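Local coordinates for protein putative O-GlcNAcase nagJ (Clostridium perfringens, PDB 6PV5) that probably removes terminal N-acetylhexosamine residues from glycans by hydrolysis as a family 84 glycoside hydrolase, the modelled part including its catalytic barrel, at residues 364-374 against 395-404. Sequence-based numbering, arbitrary orientation.
Sequences LDKDIEVMWTG and YNRKMMLWWN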
loop_
_atom_site.group_PDB
_atom_site.type_symbol
_atom_site.label_atom_id
_atom_site.label_comp_id
_atom_site.label_asym_id
_atom_site.label_seq_id
_atom_site.Cartn_x
_atom_site.Cartn_y
_atom_site.Cartn_z
ATOM N N LEU A 364 28.528 -1.518 7.399
ATOM C CA LEU A 364 27.790 -1.251 6.168
ATOM C C LEU A 364 27.855 0.227 5.799
ATOM O O LEU A 364 27.542 1.059 6.636
ATOM C CB LEU A 364 26.329 -1.667 6.382
ATOM C CG LEU A 364 25.431 -1.599 5.147
ATOM C CD1 LEU A 364 25.826 -2.684 4.150
ATOM C CD2 LEU A 364 23.952 -1.732 5.527
ATOM N N ASP A 365 28.169 0.538 4.521
ATOM C CA ASP A 365 28.180 1.902 4.006
ATOM C C ASP A 365 26.844 2.613 4.217
ATOM O O ASP A 365 25.781 2.096 3.861
ATOM C CB ASP A 365 28.370 1.936 2.485
ATOM C CG ASP A 365 29.706 1.474 1.924
ATOM O OD1 ASP A 365 30.660 1.267 2.717
ATOM O OD2 ASP A 365 29.785 1.343 0.669
ATOM N N LYS A 366 26.930 3.879 4.624
ATOM C CA LYS A 366 25.795 4.678 5.059
ATOM C C LYS A 366 24.810 5.003 3.935
ATOM O O LYS A 366 23.653 5.348 4.209
ATOM C CB LYS A 366 26.238 5.940 5.805
ATOM C CG LYS A 366 26.849 5.693 7.182
ATOM C CD LYS A 366 26.731 6.882 8.124
ATOM C CE LYS A 366 27.868 7.031 9.120
ATOM N NZ LYS A 366 28.268 5.736 9.730
ATOM N N ASP A 367 25.243 4.903 2.675
ATOM C CA ASP A 367 24.349 5.259 1.583
ATOM C C ASP A 367 23.584 4.026 1.082
ATOM O O ASP A 367 22.826 4.120 0.115
ATOM C CB ASP A 367 25.085 6.058 0.500
ATOM C CG ASP A 367 26.158 5.277 -0.238
ATOM O OD1 ASP A 367 26.444 4.112 0.164
ATOM O OD2 ASP A 367 26.709 5.836 -1.215
ATOM N N ILE A 368 23.795 2.868 1.734
ATOM C CA ILE A 368 23.007 1.676 1.457
ATOM C C ILE A 368 21.751 1.721 2.324
ATOM O O ILE A 368 21.849 1.951 3.520
ATOM C CB ILE A 368 23.822 0.393 1.697
ATOM C CG1 ILE A 368 25.019 0.294 0.741
ATOM C CG2 ILE A 368 22.913 -0.833 1.627
ATOM C CD1 ILE A 368 26.029 -0.791 1.106
ATOM N N GLU A 369 20.585 1.489 1.701
ATOM C CA GLU A 369 19.289 1.546 2.362
ATOM C C GLU A 369 19.053 0.222 3.078
ATOM O O GLU A 369 19.447 -0.821 2.565
ATOM C CB GLU A 369 18.198 1.862 1.336
ATOM C CG GLU A 369 18.536 3.065 0.459
ATOM C CD GLU A 369 18.373 4.415 1.147
ATOM O OE1 GLU A 369 18.200 4.441 2.394
ATOM O OE2 GLU A 369 18.398 5.444 0.441
ATOM N N VAL A 370 18.459 0.297 4.283
ATOM C CA VAL A 370 18.218 -0.859 5.138
ATOM C C VAL A 370 16.748 -0.887 5.559
ATOM O O VAL A 370 16.237 0.085 6.120
ATOM C CB VAL A 370 19.141 -0.901 6.371
ATOM C CG1 VAL A 370 18.914 -2.152 7.210
ATOM C CG2 VAL A 370 20.609 -0.858 5.966
ATOM N N MET A 371 16.110 -2.043 5.307
ATOM C CA MET A 371 14.704 -2.289 5.608
ATOM C C MET A 371 14.600 -3.020 6.941
ATOM O O MET A 371 15.430 -3.862 7.274
ATOM C CB MET A 371 14.035 -3.117 4.497
ATOM C CG MET A 371 13.929 -2.320 3.189
ATOM S SD MET A 371 13.069 -3.150 1.796
ATOM C CE MET A 371 14.086 -4.589 1.480
ATOM N N TRP A 372 13.583 -2.658 7.718
ATOM C CA TRP A 372 13.272 -3.432 8.902
ATOM C C TRP A 372 11.757 -3.441 9.076
ATOM O O TRP A 372 11.059 -2.664 8.415
ATOM C CB TRP A 372 14.045 -2.874 10.117
ATOM C CG TRP A 372 13.273 -2.102 11.147
ATOM C CD1 TRP A 372 13.105 -2.457 12.459
ATOM C CD2 TRP A 372 12.668 -0.800 11.009
ATOM N NE1 TRP A 372 12.420 -1.480 13.137
ATOM C CE2 TRP A 372 12.112 -0.466 12.268
ATOM C CE3 TRP A 372 12.505 0.099 9.944
ATOM C CZ2 TRP A 372 11.423 0.726 12.491
ATOM C CZ3 TRP A 372 11.830 1.278 10.166
ATOM C CH2 TRP A 372 11.293 1.591 11.418
ATOM N N THR A 373 11.248 -4.337 9.934
ATOM C CA THR A 373 9.801 -4.529 9.965
ATOM C C THR A 373 9.137 -3.806 11.139
ATOM O O THR A 373 7.905 -3.818 11.248
ATOM C CB THR A 373 9.464 -6.028 9.961
ATOM O OG1 THR A 373 10.079 -6.614 11.115
ATOM C CG2 THR A 373 9.917 -6.736 8.698
ATOM N N GLY A 374 9.939 -3.147 11.996
ATOM C CA GLY A 374 9.433 -2.594 13.248
ATOM C C GLY A 374 9.868 -3.470 14.413
ATOM O O GLY A 374 10.777 -4.283 14.254
ATOM N N TYR A 395 21.816 2.260 13.288
ATOM C CA TYR A 395 22.238 2.122 11.899
ATOM C C TYR A 395 22.812 3.434 11.362
ATOM O O TYR A 395 23.358 3.462 10.256
ATOM C CB TYR A 395 21.086 1.598 11.025
ATOM C CG TYR A 395 21.068 0.095 10.910
ATOM C CD1 TYR A 395 20.329 -0.689 11.786
ATOM C CD2 TYR A 395 21.794 -0.545 9.917
ATOM C CE1 TYR A 395 20.338 -2.072 11.689
ATOM C CE2 TYR A 395 21.804 -1.923 9.799
ATOM C CZ TYR A 395 21.086 -2.690 10.699
ATOM O OH TYR A 395 21.116 -4.048 10.593
ATOM N N ASN A 396 22.643 4.526 12.119
ATOM C CA ASN A 396 23.274 5.791 11.770
ATOM C C ASN A 396 22.732 6.297 10.435
ATOM O O ASN A 396 23.486 6.869 9.648
ATOM C CB ASN A 396 24.803 5.654 11.713
ATOM C CG ASN A 396 25.392 5.451 13.089
ATOM O OD1 ASN A 396 25.239 6.320 13.948
ATOM N ND2 ASN A 396 26.007 4.295 13.318
ATOM N N ARG A 397 21.432 6.053 10.185
ATOM C CA ARG A 397 20.784 6.423 8.936
ATOM C C ARG A 397 19.275 6.268 9.106
ATOM O O ARG A 397 18.810 5.533 9.975
ATOM C CB ARG A 397 21.280 5.547 7.777
ATOM C CG ARG A 397 20.794 4.104 7.857
ATOM C CD ARG A 397 21.528 3.107 6.988
ATOM N NE ARG A 397 22.800 2.751 7.588
ATOM C CZ ARG A 397 23.819 2.204 6.926
ATOM N NH1 ARG A 397 23.714 1.953 5.629
ATOM N NH2 ARG A 397 24.940 1.910 7.562
ATOM N N LYS A 398 18.535 6.991 8.268
ATOM C CA LYS A 398 17.106 6.796 8.124
ATOM C C LYS A 398 16.807 5.390 7.594
ATOM O O LYS A 398 17.397 4.923 6.627
ATOM C CB LYS A 398 16.521 7.878 7.226
ATOM C CG LYS A 398 16.355 9.226 7.901
ATOM C CD LYS A 398 15.564 10.162 7.023
ATOM C CE LYS A 398 15.264 11.499 7.655
ATOM N NZ LYS A 398 14.047 12.091 7.051
ATOM N N MET A 399 15.895 4.703 8.279
ATOM C CA MET A 399 15.592 3.319 7.946
ATOM C C MET A 399 14.494 3.295 6.877
ATOM O O MET A 399 13.864 4.320 6.620
ATOM C CB MET A 399 15.120 2.605 9.217
ATOM C CG MET A 399 16.225 2.514 10.268
ATOM S SD MET A 399 17.724 1.652 9.716
ATOM C CE MET A 399 17.203 -0.060 9.603
ATOM N N MET A 400 14.257 2.121 6.282
ATOM C CA MET A 400 13.076 1.909 5.445
ATOM C C MET A 400 12.135 0.895 6.114
ATOM O O MET A 400 12.569 -0.155 6.566
ATOM C CB MET A 400 13.506 1.403 4.061
ATOM C CG MET A 400 14.328 2.445 3.322
ATOM S SD MET A 400 14.195 2.429 1.516
ATOM C CE MET A 400 14.604 4.137 1.151
ATOM N N LEU A 401 10.845 1.218 6.208
ATOM C CA LEU A 401 9.938 0.331 6.921
ATOM C C LEU A 401 9.286 -0.664 5.951
ATOM O O LEU A 401 8.571 -0.263 5.039
ATOM C CB LEU A 401 8.901 1.169 7.672
ATOM C CG LEU A 401 7.800 0.366 8.385
ATOM C CD1 LEU A 401 8.355 -0.574 9.470
ATOM C CD2 LEU A 401 6.742 1.300 8.967
ATOM N N TRP A 402 9.584 -1.951 6.129
ATOM C CA TRP A 402 8.900 -3.017 5.434
ATOM C C TRP A 402 7.648 -3.355 6.251
ATOM O O TRP A 402 7.730 -3.890 7.355
ATOM C CB TRP A 402 9.855 -4.200 5.307
ATOM C CG TRP A 402 9.252 -5.454 4.755
ATOM C CD1 TRP A 402 8.141 -6.109 5.209
ATOM C CD2 TRP A 402 9.769 -6.252 3.674
ATOM N NE1 TRP A 402 7.923 -7.246 4.480
ATOM C CE2 TRP A 402 8.906 -7.366 3.533
ATOM C CE3 TRP A 402 10.869 -6.130 2.812
ATOM C CZ2 TRP A 402 9.106 -8.353 2.566
ATOM C CZ3 TRP A 402 11.077 -7.122 1.874
ATOM C CH2 TRP A 402 10.212 -8.215 1.758
ATOM N N TRP A 403 6.492 -2.941 5.741
ATOM C CA TRP A 403 5.283 -3.017 6.545
ATOM C C TRP A 403 4.461 -4.245 6.165
ATOM O O TRP A 403 3.941 -4.322 5.049
ATOM C CB TRP A 403 4.483 -1.725 6.422
ATOM C CG TRP A 403 3.328 -1.727 7.365
ATOM C CD1 TRP A 403 2.008 -1.600 7.041
ATOM C CD2 TRP A 403 3.387 -1.930 8.786
ATOM N NE1 TRP A 403 1.248 -1.672 8.173
ATOM C CE2 TRP A 403 2.059 -1.903 9.253
ATOM C CE3 TRP A 403 4.428 -2.153 9.697
ATOM C CZ2 TRP A 403 1.739 -2.083 10.598
ATOM C CZ3 TRP A 403 4.115 -2.311 11.031
ATOM C CH2 TRP A 403 2.787 -2.295 11.464
ATOM N N ASN A 404 4.347 -5.176 7.113
ATOM C CA ASN A 404 3.727 -6.473 6.869
ATOM C C ASN A 404 2.202 -6.399 7.039
ATOM O O ASN A 404 1.612 -7.051 7.905
ATOM C CB ASN A 404 4.345 -7.559 7.755
ATOM C CG ASN A 404 5.583 -8.161 7.123
ATOM O OD1 ASN A 404 5.611 -8.383 5.915
ATOM N ND2 ASN A 404 6.617 -8.391 7.914
HETATM O O HOH W 1 17.578 2.866 4.865
HETATM O O HOH W 2 6.153 -5.003 9.207
#
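Arg397 reaches across to Leu364 and the turn 365-368 and shows how one guanidinium can tie together the backbone leading into a barrel strand. Its CG sits between the backbone N and the carbonyl carbon (chi1 70°), and a bend at chi3 brings the flat group against three carbonyls. NH1 donates to Ile368 O at 2.8 Å, in the carbonyl plane and on a lone pair, and to Asp365 O from above that carbonyl's plane; Ile368 N meets Asp365 O from the opposite face. NH2 bonds Leu364 O at 2.9 Å, while NE is tied back to Tyr395 O, so bonds from all three nitrogens fix the group's rotation. Lys366 CA lies over one guanidinium face.

Farther along, Val370 O, Met400 O and Trp372 O accept the parallel strand bonds from Met400 N, Trp372 N and Trp402 N. On one side of the sheet, Met371 places its sulfur at the edge of the Trp402 ring, SD lying 5.2 Å from the six-membered ring centroid, a Met-aromatic contact. On the other, Leu401 CD1 lies over a face of the Trp372 six-membered ring, a CH-pi contact, and Val370 CG1 lies over the face of the Tyr395 ring while touching Met399 CE at 3.6 Å. Water bridges Thr373 O, Trp402 O and Asn404 N where the strands end.

The side chain of Trp402, whose NE1 bonds Asn404 OD1, lies about 8 Å from that of Asp305, the predicted proton donor. Strands 369-372 and 399-403, linked through helix 385-395, form a beta-alpha-beta unit, the sixth and seventh strands of the (beta/alpha)8 barrel characteristic of family 84 catalytic domains.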